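Local coordinates for protein putative sugar isomerase (Parabacteroides distasonis, PDB 3LMZ) that is probably a sugar isomerase built on a xylose isomerase-like TIM barrel, at residues 131-136 with 142-147; 105-110 with 185-190; 40-45 with 245-250; 214-219 with 251-256. One frame throughout, in Å; residues are numbered along the deposited sequence.

Contact 1: 131-136 with 142-147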
loop_
_atom_site.group_PDB
_atom_site.type_symbol
_atom_site.label_atom_id
_atom_site.label_comp_id
_atom_site.label_asym_id
_atom_site.label_seq_id
_atom_site.Cartn_x
_atom_site.Cartn_y
_atom_site.Cartn_z
ATOM N N ILE A 131 5.765 19.068 -20.435
ATOM C CA ILE A 131 7.231 18.985 -20.286
ATOM C C ILE A 131 7.557 18.368 -18.900
ATOM O O ILE A 131 7.112 18.875 -17.847
ATOM C CB ILE A 131 7.908 20.366 -20.403
ATOM C CG1 ILE A 131 7.683 20.958 -21.794
ATOM C CG2 ILE A 131 9.407 20.230 -20.069
ATOM C CD1 ILE A 131 7.930 22.410 -21.927
ATOM N N HIS A 132 8.343 17.279 -18.905
ATOM C CA HIS A 132 8.719 16.612 -17.632
ATOM C C HIS A 132 9.891 17.322 -16.961
ATOM O O HIS A 132 11.021 17.173 -17.394
ATOM C CB HIS A 132 9.034 15.111 -17.822
ATOM C CG HIS A 132 9.157 14.388 -16.522
ATOM N ND1 HIS A 132 9.923 13.262 -16.336
ATOM C CD2 HIS A 132 8.609 14.660 -15.310
ATOM C CE1 HIS A 132 9.845 12.874 -15.073
ATOM N NE2 HIS A 132 9.058 13.704 -14.416
ATOM N N LEU A 133 9.594 17.976 -15.842
ATOM C CA LEU A 133 10.635 18.651 -15.047
ATOM C C LEU A 133 11.431 17.599 -14.299
ATOM O O LEU A 133 10.928 16.547 -13.973
ATOM C CB LEU A 133 10.022 19.713 -14.151
ATOM C CG LEU A 133 9.151 19.222 -12.989
ATOM C CD1 LEU A 133 9.996 18.954 -11.706
ATOM C CD2 LEU A 133 7.943 20.150 -12.628
ATOM N N HIS A 134 12.705 17.922 -14.020
ATOM C CA HIS A 134 13.721 16.913 -13.719
ATOM C C HIS A 134 14.539 17.084 -12.465
ATOM O O HIS A 134 15.327 16.181 -12.163
ATOM C CB HIS A 134 14.664 16.769 -14.901
ATOM C CG HIS A 134 14.078 15.971 -16.012
ATOM N ND1 HIS A 134 14.242 16.314 -17.331
ATOM C CD2 HIS A 134 13.355 14.820 -15.997
ATOM C CE1 HIS A 134 13.606 15.425 -18.085
ATOM N NE2 HIS A 134 13.081 14.495 -17.305
ATOM N N GLY A 135 14.318 18.154 -11.722
ATOM C CA GLY A 135 14.996 18.368 -10.449
ATOM C C GLY A 135 16.409 18.876 -10.569
ATOM O O GLY A 135 16.898 19.227 -11.651
ATOM N N PRO A 136 17.068 18.970 -9.425
ATOM C CA PRO A 136 18.298 19.717 -9.325
ATOM C C PRO A 136 19.501 19.079 -9.985
ATOM O O PRO A 136 20.479 19.807 -10.154
ATOM C CB PRO A 136 18.535 19.822 -7.823
ATOM C CG PRO A 136 17.874 18.602 -7.256
ATOM C CD PRO A 136 16.641 18.423 -8.137
ATOM N N PRO A 142 14.617 22.257 -14.485
ATOM C CA PRO A 142 14.796 21.687 -13.160
ATOM C C PRO A 142 13.554 21.655 -12.309
ATOM O O PRO A 142 13.412 20.745 -11.458
ATOM C CB PRO A 142 15.845 22.604 -12.495
ATOM C CG PRO A 142 15.815 23.855 -13.260
ATOM C CD PRO A 142 15.338 23.520 -14.669
ATOM N N ASP A 143 12.650 22.630 -12.510
ATOM C CA ASP A 143 11.479 22.746 -11.649
ATOM C C ASP A 143 10.241 23.349 -12.359
ATOM O O ASP A 143 10.293 23.762 -13.528
ATOM C CB ASP A 143 11.825 23.489 -10.343
ATOM C CG ASP A 143 12.141 24.990 -10.553
ATOM O OD1 ASP A 143 11.933 25.538 -11.661
ATOM O OD2 ASP A 143 12.652 25.611 -9.563
ATOM N N ALA A 144 9.138 23.464 -11.638
ATOM C CA ALA A 144 7.884 23.878 -12.234
ATOM C C ALA A 144 7.998 25.342 -12.690
ATOM O O ALA A 144 7.524 25.682 -13.776
ATOM C CB ALA A 144 6.774 23.725 -11.223
ATOM N N THR A 145 8.682 26.192 -11.913
ATOM C CA THR A 145 8.833 27.603 -12.283
ATOM C C THR A 145 9.564 27.753 -13.582
ATOM O O THR A 145 9.201 28.583 -14.421
ATOM C CB THR A 145 9.579 28.374 -11.198
ATOM O OG1 THR A 145 8.827 28.276 -9.985
ATOM C CG2 THR A 145 9.825 29.861 -11.638
ATOM N N ASP A 146 10.584 26.921 -13.794
ATOM C CA ASP A 146 11.334 27.007 -15.050
ATOM C C ASP A 146 10.472 26.616 -16.249
ATOM O O ASP A 146 10.561 27.253 -17.293
ATOM C CB ASP A 146 12.555 26.112 -15.030
ATOM C CG ASP A 146 13.432 26.330 -16.242
ATOM O OD1 ASP A 146 14.055 27.423 -16.315
ATOM O OD2 ASP A 146 13.485 25.460 -17.137
ATOM N N VAL A 147 9.600 25.646 -16.106
ATOM C CA VAL A 147 8.725 25.277 -17.196
ATOM C C VAL A 147 7.729 26.363 -17.427
ATOM O O VAL A 147 7.523 26.762 -18.592
ATOM C CB VAL A 147 7.995 23.946 -16.970
ATOM C CG1 VAL A 147 7.031 23.662 -18.143
ATOM C CG2 VAL A 147 8.990 22.819 -16.831
#

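Contact 2: 105-110 with 185-190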
loop_
_atom_site.group_PDB
_atom_site.type_symbol
_atom_site.label_atom_id
_atom_site.label_comp_id
_atom_site.label_asym_id
_atom_site.label_seq_id
_atom_site.Cartn_x
_atom_site.Cartn_y
_atom_site.Cartn_z
ATOM N N LEU A 105 -2.257 13.688 -25.696
ATOM C CA LEU A 105 -1.326 14.234 -24.687
ATOM C C LEU A 105 0.022 13.536 -24.887
ATOM O O LEU A 105 0.151 12.299 -24.914
ATOM C CB LEU A 105 -1.827 13.957 -23.253
ATOM C CG LEU A 105 -0.912 14.348 -22.088
ATOM C CD1 LEU A 105 -0.578 15.800 -22.119
ATOM C CD2 LEU A 105 -1.549 13.918 -20.705
ATOM N N ILE A 106 1.028 14.391 -25.023
ATOM C CA ILE A 106 2.413 13.992 -25.191
ATOM C C ILE A 106 3.206 14.563 -24.000
ATOM O O ILE A 106 3.113 15.749 -23.698
ATOM C CB ILE A 106 3.032 14.560 -26.494
ATOM C CG1 ILE A 106 2.321 14.005 -27.715
ATOM C CG2 ILE A 106 4.550 14.306 -26.546
ATOM C CD1 ILE A 106 2.792 14.651 -29.096
ATOM N N VAL A 107 3.899 13.678 -23.283
ATOM C CA VAL A 107 4.844 14.054 -22.228
ATOM C C VAL A 107 6.225 14.059 -22.911
ATOM O O VAL A 107 6.679 13.087 -23.517
ATOM C CB VAL A 107 4.747 13.118 -21.020
ATOM C CG1 VAL A 107 5.662 13.661 -19.887
ATOM C CG2 VAL A 107 3.252 12.992 -20.538
ATOM N N GLY A 108 6.888 15.219 -22.856
ATOM C CA GLY A 108 8.114 15.456 -23.626
ATOM C C GLY A 108 9.214 16.152 -22.856
ATOM O O GLY A 108 8.961 16.748 -21.791
ATOM N N VAL A 109 10.425 16.031 -23.394
ATOM C CA VAL A 109 11.536 16.819 -22.935
ATOM C C VAL A 109 12.205 17.428 -24.162
ATOM O O VAL A 109 13.144 16.857 -24.698
ATOM C CB VAL A 109 12.507 15.988 -22.079
ATOM C CG1 VAL A 109 13.601 16.879 -21.438
ATOM C CG2 VAL A 109 11.712 15.223 -20.999
ATOM N N PRO A 110 11.709 18.581 -24.630
ATOM C CA PRO A 110 12.311 19.240 -25.837
ATOM C C PRO A 110 13.437 20.175 -25.434
ATOM O O PRO A 110 13.291 20.926 -24.440
ATOM C CB PRO A 110 11.151 20.023 -26.391
ATOM C CG PRO A 110 10.333 20.389 -25.191
ATOM C CD PRO A 110 10.574 19.351 -24.112
ATOM N N VAL A 185 -0.662 22.703 -15.936
ATOM C CA VAL A 185 -0.267 21.371 -15.456
ATOM C C VAL A 185 -1.178 20.346 -16.156
ATOM O O VAL A 185 -2.401 20.275 -15.893
ATOM C CB VAL A 185 -0.389 21.231 -13.924
ATOM C CG1 VAL A 185 -0.094 19.796 -13.453
ATOM C CG2 VAL A 185 0.546 22.265 -13.205
ATOM N N PHE A 186 -0.582 19.566 -17.069
ATOM C CA PHE A 186 -1.369 18.658 -17.904
ATOM C C PHE A 186 -1.179 17.202 -17.552
ATOM O O PHE A 186 -1.870 16.331 -18.076
ATOM C CB PHE A 186 -1.120 18.960 -19.405
ATOM C CG PHE A 186 -1.523 20.366 -19.798
ATOM C CD1 PHE A 186 -2.732 20.922 -19.364
ATOM C CD2 PHE A 186 -0.668 21.169 -20.537
ATOM C CE1 PHE A 186 -3.096 22.208 -19.706
ATOM C CE2 PHE A 186 -1.029 22.449 -20.847
ATOM C CZ PHE A 186 -2.234 22.960 -20.433
ATOM N N ASP A 187 -0.185 16.943 -16.717
ATOM C CA ASP A 187 0.107 15.580 -16.238
ATOM C C ASP A 187 0.861 15.724 -14.935
ATOM O O ASP A 187 1.361 16.810 -14.587
ATOM C CB ASP A 187 0.939 14.813 -17.266
ATOM C CG ASP A 187 1.072 13.325 -16.981
ATOM O OD1 ASP A 187 0.027 12.675 -16.911
ATOM O OD2 ASP A 187 2.200 12.860 -17.020
HETATM N N MSE A 188 0.956 14.629 -14.177
HETATM C CA MSE A 188 1.654 14.692 -12.913
HETATM C C MSE A 188 2.291 13.324 -12.681
HETATM O O MSE A 188 1.640 12.304 -12.892
HETATM C CB MSE A 188 0.683 14.944 -11.771
HETATM C CG MSE A 188 1.334 15.329 -10.463
HETATM SE SE MSE A 188 0.007 15.598 -9.040
HETATM C CE MSE A 188 -0.943 17.073 -10.074
ATOM N N HIS A 189 3.544 13.351 -12.210
ATOM C CA HIS A 189 4.185 12.159 -11.634
ATOM C C HIS A 189 4.137 12.321 -10.124
ATOM O O HIS A 189 4.743 13.263 -9.548
ATOM C CB HIS A 189 5.624 12.004 -12.161
ATOM C CG HIS A 189 5.689 11.596 -13.599
ATOM N ND1 HIS A 189 6.870 11.297 -14.247
ATOM C CD2 HIS A 189 4.696 11.348 -14.488
ATOM C CE1 HIS A 189 6.594 10.923 -15.493
ATOM N NE2 HIS A 189 5.285 10.938 -15.666
ATOM N N ILE A 190 3.523 11.326 -9.481
ATOM C CA ILE A 190 3.517 11.188 -8.021
ATOM C C ILE A 190 4.630 10.245 -7.644
ATOM O O ILE A 190 4.925 9.289 -8.378
ATOM C CB ILE A 190 2.139 10.770 -7.446
ATOM C CG1 ILE A 190 1.613 9.489 -8.094
ATOM C CG2 ILE A 190 1.113 11.922 -7.649
ATOM C CD1 ILE A 190 0.468 8.893 -7.342
#

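Contact 3: 40-45 with 245-250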
loop_
_atom_site.group_PDB
_atom_site.type_symbol
_atom_site.label_atom_id
_atom_site.label_comp_id
_atom_site.label_asym_id
_atom_site.label_seq_id
_atom_site.Cartn_x
_atom_site.Cartn_y
_atom_site.Cartn_z
ATOM N N GLU A 40 -3.423 -4.284 -13.352
ATOM C CA GLU A 40 -4.701 -4.979 -13.202
ATOM C C GLU A 40 -4.904 -5.390 -11.725
ATOM O O GLU A 40 -5.948 -5.179 -11.134
ATOM C CB GLU A 40 -4.784 -6.203 -14.122
ATOM C CG GLU A 40 -6.066 -6.928 -14.170
ATOM C CD GLU A 40 -6.047 -7.978 -15.268
ATOM O OE1 GLU A 40 -4.999 -8.618 -15.479
ATOM O OE2 GLU A 40 -7.096 -8.217 -15.912
ATOM N N ARG A 41 -3.876 -6.007 -11.135
ATOM C CA ARG A 41 -3.935 -6.487 -9.746
ATOM C C ARG A 41 -4.057 -5.286 -8.757
ATOM O O ARG A 41 -4.662 -5.440 -7.732
ATOM C CB ARG A 41 -2.702 -7.350 -9.402
ATOM C CG ARG A 41 -2.657 -8.704 -10.063
ATOM C CD ARG A 41 -1.493 -9.551 -9.481
ATOM N NE ARG A 41 -1.766 -9.944 -8.098
ATOM C CZ ARG A 41 -0.861 -10.441 -7.255
ATOM N NH1 ARG A 41 0.373 -10.633 -7.662
ATOM N NH2 ARG A 41 -1.177 -10.765 -6.019
ATOM N N LEU A 42 -3.446 -4.154 -9.108
ATOM C CA LEU A 42 -3.555 -2.936 -8.304
ATOM C C LEU A 42 -4.786 -2.094 -8.531
ATOM O O LEU A 42 -4.970 -1.088 -7.886
ATOM C CB LEU A 42 -2.339 -2.037 -8.516
ATOM C CG LEU A 42 -0.987 -2.572 -8.121
ATOM C CD1 LEU A 42 0.119 -1.698 -8.796
ATOM C CD2 LEU A 42 -0.876 -2.607 -6.626
ATOM N N ASP A 43 -5.691 -2.535 -9.410
ATOM C CA ASP A 43 -6.892 -1.764 -9.768
ATOM C C ASP A 43 -6.577 -0.394 -10.351
ATOM O O ASP A 43 -7.271 0.585 -10.108
ATOM C CB ASP A 43 -7.844 -1.659 -8.581
ATOM C CG ASP A 43 -9.273 -1.219 -8.952
ATOM O OD1 ASP A 43 -9.766 -1.558 -10.063
ATOM O OD2 ASP A 43 -9.925 -0.514 -8.121
ATOM N N ILE A 44 -5.548 -0.335 -11.197
ATOM C CA ILE A 44 -5.106 0.885 -11.864
ATOM C C ILE A 44 -5.452 0.738 -13.354
ATOM O O ILE A 44 -5.140 -0.295 -13.960
ATOM C CB ILE A 44 -3.566 1.144 -11.672
ATOM C CG1 ILE A 44 -3.276 1.389 -10.174
ATOM C CG2 ILE A 44 -3.072 2.265 -12.606
ATOM C CD1 ILE A 44 -1.779 1.492 -9.800
ATOM N N HIS A 45 -6.028 1.796 -13.914
ATOM C CA HIS A 45 -6.688 1.717 -15.225
ATOM C C HIS A 45 -6.042 2.611 -16.263
ATOM O O HIS A 45 -6.550 2.672 -17.350
ATOM C CB HIS A 45 -8.217 1.985 -15.021
ATOM C CG HIS A 45 -8.800 0.971 -14.113
ATOM N ND1 HIS A 45 -9.019 -0.325 -14.528
ATOM C CD2 HIS A 45 -9.133 1.021 -12.805
ATOM C CE1 HIS A 45 -9.449 -1.037 -13.490
ATOM N NE2 HIS A 45 -9.506 -0.243 -12.433
ATOM N N GLU A 245 2.852 -0.794 -1.978
ATOM C CA GLU A 245 2.712 -0.013 -0.750
ATOM C C GLU A 245 2.412 1.440 -1.073
ATOM O O GLU A 245 1.554 2.069 -0.463
ATOM C CB GLU A 245 3.997 -0.055 0.089
ATOM C CG GLU A 245 3.914 0.760 1.385
ATOM C CD GLU A 245 5.171 0.718 2.252
ATOM O OE1 GLU A 245 5.990 -0.232 2.044
ATOM O OE2 GLU A 245 5.255 1.586 3.146
ATOM N N SER A 246 3.106 2.006 -2.076
ATOM C CA SER A 246 2.907 3.393 -2.416
ATOM C C SER A 246 1.470 3.637 -2.914
ATOM O O SER A 246 0.842 4.675 -2.580
ATOM C CB SER A 246 3.863 3.787 -3.527
ATOM O OG SER A 246 5.227 3.782 -3.164
ATOM N N ILE A 247 0.930 2.721 -3.720
ATOM C CA ILE A 247 -0.418 2.800 -4.234
ATOM C C ILE A 247 -1.426 2.713 -3.082
ATOM O O ILE A 247 -2.424 3.469 -3.027
ATOM C CB ILE A 247 -0.646 1.746 -5.360
ATOM C CG1 ILE A 247 0.142 2.118 -6.623
ATOM C CG2 ILE A 247 -2.144 1.560 -5.593
ATOM C CD1 ILE A 247 -0.190 3.462 -7.276
ATOM N N GLY A 248 -1.218 1.782 -2.169
ATOM C CA GLY A 248 -2.101 1.707 -1.013
ATOM C C GLY A 248 -2.156 2.959 -0.184
ATOM O O GLY A 248 -3.195 3.408 0.190
ATOM N N TYR A 249 -0.983 3.524 0.106
ATOM C CA TYR A 249 -0.901 4.730 0.885
ATOM C C TYR A 249 -1.654 5.847 0.121
ATOM O O TYR A 249 -2.475 6.596 0.644
ATOM C CB TYR A 249 0.514 5.119 1.198
ATOM C CG TYR A 249 0.672 6.088 2.362
ATOM C CD1 TYR A 249 0.419 7.419 2.206
ATOM C CD2 TYR A 249 1.060 5.628 3.630
ATOM C CE1 TYR A 249 0.503 8.306 3.319
ATOM C CE2 TYR A 249 1.158 6.475 4.697
ATOM C CZ TYR A 249 0.872 7.806 4.547
ATOM O OH TYR A 249 0.957 8.640 5.632
ATOM N N PHE A 250 -1.389 6.013 -1.171
ATOM C CA PHE A 250 -1.981 7.080 -1.962
ATOM C C PHE A 250 -3.488 6.886 -2.088
ATOM O O PHE A 250 -4.270 7.872 -2.084
ATOM C CB PHE A 250 -1.346 7.128 -3.358
ATOM C CG PHE A 250 -1.776 8.317 -4.181
ATOM C CD1 PHE A 250 -1.181 9.536 -4.005
ATOM C CD2 PHE A 250 -2.806 8.199 -5.081
ATOM C CE1 PHE A 250 -1.585 10.651 -4.757
ATOM C CE2 PHE A 250 -3.231 9.311 -5.811
ATOM C CZ PHE A 250 -2.630 10.517 -5.629
#

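Contact 4: 214-219 with 251-256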
loop_
_atom_site.group_PDB
_atom_site.type_symbol
_atom_site.label_atom_id
_atom_site.label_comp_id
_atom_site.label_asym_id
_atom_site.label_seq_id
_atom_site.Cartn_x
_atom_site.Cartn_y
_atom_site.Cartn_z
ATOM N N ALA A 214 -2.099 17.565 1.375
ATOM C CA ALA A 214 -2.138 18.899 0.830
ATOM C C ALA A 214 -2.275 18.903 -0.700
ATOM O O ALA A 214 -2.998 19.743 -1.272
ATOM C CB ALA A 214 -0.911 19.719 1.303
ATOM N N LEU A 215 -1.575 17.969 -1.325
ATOM C CA LEU A 215 -1.604 17.808 -2.765
ATOM C C LEU A 215 -3.040 17.443 -3.204
ATOM O O LEU A 215 -3.612 18.044 -4.120
ATOM C CB LEU A 215 -0.546 16.779 -3.187
ATOM C CG LEU A 215 -0.361 16.582 -4.669
ATOM C CD1 LEU A 215 0.292 17.857 -5.335
ATOM C CD2 LEU A 215 0.425 15.280 -5.052
ATOM N N ILE A 216 -3.633 16.493 -2.511
ATOM C CA ILE A 216 -4.996 16.070 -2.836
ATOM C C ILE A 216 -6.015 17.203 -2.650
ATOM O O ILE A 216 -6.853 17.445 -3.516
ATOM C CB ILE A 216 -5.380 14.894 -1.964
ATOM C CG1 ILE A 216 -4.616 13.659 -2.449
ATOM C CG2 ILE A 216 -6.916 14.708 -1.872
ATOM C CD1 ILE A 216 -5.144 13.027 -3.632
ATOM N N ARG A 217 -5.902 17.958 -1.555
ATOM C CA ARG A 217 -6.791 19.072 -1.363
ATOM C C ARG A 217 -6.604 20.118 -2.451
ATOM O O ARG A 217 -7.574 20.717 -2.923
ATOM C CB ARG A 217 -6.582 19.704 0.019
ATOM C CG ARG A 217 -7.103 18.901 1.167
ATOM C CD ARG A 217 -6.932 19.668 2.492
ATOM N NE ARG A 217 -6.833 18.694 3.563
ATOM C CZ ARG A 217 -5.700 18.338 4.173
ATOM N NH1 ARG A 217 -4.526 18.943 3.920
ATOM N NH2 ARG A 217 -5.768 17.417 5.117
HETATM N N MSE A 218 -5.356 20.356 -2.848
HETATM C CA MSE A 218 -5.085 21.352 -3.864
HETATM C C MSE A 218 -5.602 20.951 -5.237
HETATM O O MSE A 218 -6.068 21.793 -6.035
HETATM C CB MSE A 218 -3.582 21.709 -3.938
HETATM C CG MSE A 218 -3.296 22.889 -4.858
HETATM SE SE MSE A 218 -4.244 24.516 -4.450
HETATM C CE MSE A 218 -3.428 24.926 -2.739
HETATM N N MSE A 219 -5.534 19.672 -5.531
HETATM C CA MSE A 219 -6.056 19.194 -6.819
HETATM C C MSE A 219 -7.556 19.387 -6.915
HETATM O O MSE A 219 -8.081 19.684 -7.980
HETATM C CB MSE A 219 -5.659 17.743 -7.124
HETATM C CG MSE A 219 -4.155 17.553 -7.376
HETATM SE SE MSE A 219 -3.653 15.777 -7.948
HETATM C CE MSE A 219 -3.886 14.944 -6.217
ATOM N N LYS A 251 -3.963 5.640 -2.246
ATOM C CA LYS A 251 -5.409 5.407 -2.308
ATOM C C LYS A 251 -6.080 5.905 -1.001
ATOM O O LYS A 251 -7.121 6.557 -1.009
ATOM C CB LYS A 251 -5.744 3.937 -2.518
ATOM C CG LYS A 251 -5.541 3.425 -3.941
ATOM C CD LYS A 251 -5.833 1.913 -4.005
ATOM C CE LYS A 251 -5.731 1.340 -5.396
ATOM N NZ LYS A 251 -6.101 -0.138 -5.424
ATOM N N ALA A 252 -5.459 5.564 0.128
ATOM C CA ALA A 252 -5.995 5.997 1.398
ATOM C C ALA A 252 -6.027 7.491 1.534
ATOM O O ALA A 252 -7.033 8.032 1.962
ATOM C CB ALA A 252 -5.242 5.374 2.581
ATOM N N VAL A 253 -4.929 8.170 1.196
ATOM C CA VAL A 253 -4.942 9.644 1.231
ATOM C C VAL A 253 -6.069 10.205 0.342
ATOM O O VAL A 253 -6.798 11.108 0.747
ATOM C CB VAL A 253 -3.596 10.272 0.868
ATOM C CG1 VAL A 253 -3.696 11.823 0.911
ATOM C CG2 VAL A 253 -2.531 9.800 1.801
ATOM N N SER A 254 -6.258 9.589 -0.821
ATOM C CA SER A 254 -7.296 10.050 -1.797
ATOM C C SER A 254 -8.709 9.891 -1.203
ATOM O O SER A 254 -9.595 10.730 -1.399
ATOM C CB SER A 254 -7.211 9.240 -3.074
ATOM O OG SER A 254 -5.955 9.457 -3.702
ATOM N N ASP A 255 -8.882 8.785 -0.467
ATOM C CA ASP A 255 -10.182 8.411 0.059
ATOM C C ASP A 255 -10.600 9.209 1.298
ATOM O O ASP A 255 -11.805 9.491 1.525
ATOM C CB ASP A 255 -10.197 6.935 0.497
ATOM C CG ASP A 255 -10.140 5.960 -0.646
ATOM O OD1 ASP A 255 -10.292 6.368 -1.829
ATOM O OD2 ASP A 255 -9.885 4.769 -0.320
ATOM N N LEU A 256 -9.620 9.539 2.149
ATOM C CA LEU A 256 -9.863 10.000 3.526
ATOM C C LEU A 256 -9.600 11.487 3.724
ATOM O O LEU A 256 -9.982 12.061 4.769
ATOM C CB LEU A 256 -9.000 9.171 4.493
ATOM C CG LEU A 256 -9.294 7.654 4.565
ATOM C CD1 LEU A 256 -8.263 7.015 5.450
ATOM C CD2 LEU A 256 -10.726 7.337 5.056
#

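Contact 1: 131-136 with 142-147
L133 packs its forked end against the first turn of helix 144-151. CD2 lies 3.7 Å from the backbone N of A144 and also meets the methyl of that residue, while CD1 reaches the carbonyl O of P142 at 3.9 Å. CG sits between the backbone N and the carbonyl carbon (chi1 69°), an uncommon setting for leucine that lays both methyls along the backbone of residues 142-144. With an alanine in place of L133, a gap would probably open under the helix start and the A144 methyl would lose one of its apolar neighbours. Next to it, the branched side chains of I131 and V147 lie alongside each other, pointing opposite ways, with CD1 of I131 4.1 Å from CG1 of V147.

The outer edge is polar. G135 N gives a weak hydrogen bond to P142 O, 2.8 Å long but bent to 129° at the hydrogen. G135 has positive phi (79°), and a side chain there would run into CD of P136. D143 is the N-cap of the helix: its OD1 accepts from D146 N at 2.9 Å, nearly along the C-O axis. N170 holds OD2 of D143.

The contact closes the loop that leads from strand 128-132 into helix 144-151, the strand-to-helix step of a beta-alpha-beta unit. Strand 158-163 completes the unit, and its M160 touches both A144 and V147. Helix 164-169 adds H166 against L133.

Contact 2: 105-110 with 185-190
L105 lays CD2 over the carbonyl O of F186, 3.6 Å away, and brings CD1 to 4.2 Å from CB of the same residue. The leucine CG lies anti to the backbone N (chi1 175°), which carries the branch across to the other strand. The F186 ring itself turns away and meets H128 edge-to-face.

Two residues on from L105, V107 meets D187, and the two side chains lie roughly perpendicular. The methyl CG2 of V107 touches OD2 of D187 at 3.7 Å. This is an apolar group beside a carboxylate oxygen, and no hydrogen bond joins the two segments. The other oxygen, OD1, is bonded to the hydroxyl of Y78, which helps fix the turn of the carboxylate. D187 is buried, and the Y78 bond gives OD1 a polar partner there.

The two strands are not partners in the sheet. Their axes pass 8.3 Å apart at closest approach, with an angle of 64° between their directions. Strands 128-132 and 158-163 lie between them in the sheet order. Side chains therefore meet across the inside of a curved sheet. This is the interior packing of a TIM barrel, consistent with the xylose isomerase-like family.

Contact 3: 40-45 with 245-250
I44 and I247 meet tip to tip and form the tight part of this contact. Their CD1 methyls are 3.6 Å apart, and CD1 of I44 also lies 3.8 Å from CG1 of I247. In I247, CG1 is anti to the carbonyl carbon (chi1 -70°), which sends the longer branch out from helix 240-256 to the loop. L42 joins more loosely, with its CD1 4.4 Å from CG1 of I247. L20 and M22 of strand 19-22 close in on the same cluster.

The other side of segment 40-45 is polar. D43 is exposed and has positive phi (59°), the turn of a Schellman motif that ends helix 32-41. Its OD1 accepts a hydrogen bond from H45 NE2 at 2.7 Å. The bond lies close to the imidazole plane but approaches the carboxylate from above its own plane. ND1 of H45 is held by K74 O, so both ring nitrogens have partners, which probably limits rotation of the ring.

Y249 and E245 face the second subunit: the tyrosine OH bonds to D255 of that chain and E245 OE2 makes a salt bridge with its K251. The end of helix 32-41 and its following loop pack against the C-terminal helix 240-256, with strand 19-22 beside them. This is the outside of the TIM barrel, where its last helix meets its first.

Contact 4: 214-219 with 251-256
I216 turns CG1 anti to its carbonyl carbon (chi1 -73°), and a second bend (chi2 -78°) then carries CD1 to S254 on helix 240-256. There CD1 meets OG of S254 at 3.7 Å and its CA at 4.1 Å. V253 has CG1 anti to the backbone N (chi1 179°), and this methyl lies 3.9 Å from CG1 of I216. The side chains of I216 and V253 cross obliquely. One isoleucine thus touches two successive residues of the opposite helix, with the middle of its long branch on V253 and its end on S254.

No hydrogen bond passes between the two segments. The hydroxyl of S254 is turned back on its own helix and bonds to F250 O one turn earlier. That bond probably holds the rotation of the side chain and satisfies the polar oxygen, although a methyl lies against it. The I216 and S254 backbones come close, with CA atoms 6.5 Å apart, and the small S254 is consistent with this close approach.

Both helices belong to the outer layer of the TIM barrel. Helix 212-221 precedes strand 227-230, and helix 240-256 follows it, so the contact joins two neighbouring helices of that layer. F18 touches I216, M219 and S254.

Helix 240-256 has a further face at the dimer interface. A252 packs on A252 of the second subunit, and V253 packs on L256 of that subunit.

Overall arrangement
Contacts 1 and 2 meet in the barrel sheet, their centres 11 Å apart. H132 N probably bonds to G108 O at 3.0 Å, and the rings of H132 and H189 meet. Beside them H132 ND1 and H134 NE2 both hydrogen-bond to a citrate, probably from the crystallisation liquor, which may mark the sugar pocket. Contacts 3 and 4 share helix 240-256, with centres 14 Å apart, and both touch the second subunit. A probable hydrogen bond from K251 NZ to L42 O, 2.9 Å, links them. Contact 2 reaches contact 4 through the selenomethionines M188 and M219, and contact 3 through I190 against F250. Contacts 1 and 3 lie on opposite sides of the chain's centre, 26 Å apart between centres.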